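Local structure of uncharacterized protein (Ruminococcus gnavus, 4QAN) at residues Tyr283-Glu287 and Glu288-Lys292. The protein is of unknown function but has a cystatin-like fold, belongs to the NTF2-like superfamily as a divergent member, and can bind a metal ion. Sequence-based numbering, arbitrary orientation. Where two conformers were deposited one is given.
Sequences YGKSE and EQLNK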
loop_
_atom_site.group_PDB
_atom_site.type_symbol
_atom_site.label_atom_id
_atom_site.label_comp_id
_atom_site.label_asym_id
_atom_site.label_seq_id
_atom_site.Cartn_x
_atom_site.Cartn_y
_atom_site.Cartn_z
ATOM N N TYR A 283 8.059 -7.922 17.916
ATOM C CA TYR A 283 8.562 -9.135 18.565
ATOM C C TYR A 283 8.490 -9.041 20.077
ATOM O O TYR A 283 8.559 -7.946 20.651
ATOM C CB TYR A 283 9.986 -9.487 18.127
ATOM C CG TYR A 283 11.065 -8.451 18.381
ATOM C CD1 TYR A 283 11.530 -8.176 19.673
ATOM C CD2 TYR A 283 11.662 -7.778 17.324
ATOM C CE1 TYR A 283 12.547 -7.250 19.898
ATOM C CE2 TYR A 283 12.679 -6.850 17.539
ATOM C CZ TYR A 283 13.117 -6.589 18.825
ATOM O OH TYR A 283 14.122 -5.671 19.042
ATOM N N GLY A 284 8.347 -10.206 20.706
ATOM C CA GLY A 284 8.353 -10.318 22.159
ATOM C C GLY A 284 7.332 -9.424 22.821
ATOM O O GLY A 284 7.624 -8.774 23.827
ATOM N N LYS A 285 6.139 -9.376 22.236
ATOM C CA LYS A 285 5.037 -8.611 22.785
ATOM C C LYS A 285 3.849 -9.535 23.018
ATOM O O LYS A 285 3.472 -10.303 22.136
ATOM C CB LYS A 285 4.654 -7.487 21.830
ATOM C CG LYS A 285 5.472 -6.217 22.000
ATOM C CD LYS A 285 4.719 -5.028 21.418
ATOM C CE LYS A 285 5.359 -3.704 21.798
ATOM N NZ LYS A 285 6.644 -3.498 21.077
ATOM N N SER A 286 3.271 -9.461 24.215
ATOM C CA SER A 286 2.049 -10.195 24.533
ATOM C C SER A 286 0.861 -9.598 23.787
ATOM O O SER A 286 0.950 -8.494 23.231
ATOM C CB SER A 286 1.770 -10.160 26.038
ATOM O OG SER A 286 1.360 -8.871 26.464
ATOM N N GLU A 287 -0.244 -10.340 23.792
ATOM C CA GLU A 287 -1.488 -9.921 23.153
ATOM C C GLU A 287 -1.947 -8.602 23.735
ATOM O O GLU A 287 -2.513 -7.764 23.034
ATOM C CB GLU A 287 -2.562 -10.981 23.363
ATOM C CG GLU A 287 -3.926 -10.657 22.774
ATOM C CD GLU A 287 -4.689 -11.909 22.356
ATOM O OE1 GLU A 287 -4.604 -12.932 23.073
ATOM O OE2 GLU A 287 -5.365 -11.875 21.301
ATOM N N GLU A 288 -1.668 -8.414 25.019
ATOM C CA GLU A 288 -2.047 -7.193 25.713
ATOM C C GLU A 288 -1.231 -6.011 25.200
ATOM O O GLU A 288 -1.780 -4.957 24.895
ATOM C CB GLU A 288 -1.834 -7.358 27.216
ATOM C CG GLU A 288 -2.436 -6.250 28.062
ATOM C CD GLU A 288 -1.478 -5.777 29.133
ATOM O OE1 GLU A 288 -0.530 -5.042 28.775
ATOM O OE2 GLU A 288 -1.664 -6.145 30.318
ATOM N N GLN A 289 0.083 -6.194 25.099
ATOM C CA GLN A 289 0.982 -5.111 24.671
ATOM C C GLN A 289 0.749 -4.726 23.221
ATOM O O GLN A 289 0.903 -3.561 22.853
ATOM C CB GLN A 289 2.445 -5.512 24.821
ATOM C CG GLN A 289 2.882 -5.839 26.226
ATOM C CD GLN A 289 4.149 -6.658 26.225
ATOM O OE1 GLN A 289 4.115 -7.867 26.438
ATOM N NE2 GLN A 289 5.272 -6.012 25.947
ATOM N N LEU A 290 0.408 -5.721 22.405
ATOM C CA LEU A 290 0.006 -5.477 21.028
ATOM C C LEU A 290 -1.273 -4.644 20.977
ATOM O O LEU A 290 -1.389 -3.724 20.166
ATOM C CB LEU A 290 -0.165 -6.789 20.264
ATOM C CG LEU A 290 1.136 -7.540 19.946
ATOM C CD1 LEU A 290 0.816 -8.891 19.333
ATOM C CD2 LEU A 290 2.035 -6.740 19.014
ATOM N N ASN A 291 -2.219 -4.942 21.860
ATOM C CA ASN A 291 -3.421 -4.121 21.962
ATOM C C ASN A 291 -3.112 -2.681 22.363
ATOM O O ASN A 291 -3.690 -1.755 21.796
ATOM C CB ASN A 291 -4.454 -4.755 22.902
ATOM C CG ASN A 291 -5.390 -5.699 22.174
ATOM O OD1 ASN A 291 -5.877 -5.393 21.076
ATOM N ND2 ASN A 291 -5.647 -6.849 22.770
ATOM N N LYS A 292 -2.190 -2.477 23.297
ATOM C CA LYS A 292 -1.784 -1.108 23.637
ATOM C C LYS A 292 -1.236 -0.390 22.402
ATOM O O LYS A 292 -1.580 0.768 22.146
ATOM C CB LYS A 292 -0.757 -1.070 24.776
ATOM C CG LYS A 292 -1.373 -1.040 26.178
ATOM C CD LYS A 292 -2.060 -2.362 26.523
ATOM C CE LYS A 292 -2.806 -2.335 27.850
ATOM N NZ LYS A 292 -1.884 -2.300 29.016
#
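A capping box formed by S286 and Q289 opens helix 287-296, at the end of the loop that follows helix 254-275. Serine suits the N-cap because its short side chain lets the hydroxyl reach the amide three residues ahead: with chi1 at 71°, OG lies between its own N and carbonyl carbon and accepts from Q289 N at 3.3 Å. The extended Q289 side chain answers with OE1, which takes two bonds from S286. The backbone N of S286 sits 2.9 Å from Q289 OE1, well above the carbonyl plane, while S286 OG donates to Q289 OE1, also at 2.9 Å, in that plane and on a lone pair. A lysine in place of Q289 would probably leave S286 N and the proton of S286 OG without their shared acceptor, the cap then resting on the OG bond to the backbone N alone. The regular helix pattern starts at once, L290 N bonding to S286 O at 2.9 Å. Beside the box, K285 CB lies 3.9 Å from L290 CD2. The K285 NZ bonds to R281 O. L290, the buried member, and E287 also touch helix 61-67. The box thus gives acceptors to Q289 N, a first-turn amide, and to S286 N, consistent with its marking the helix start.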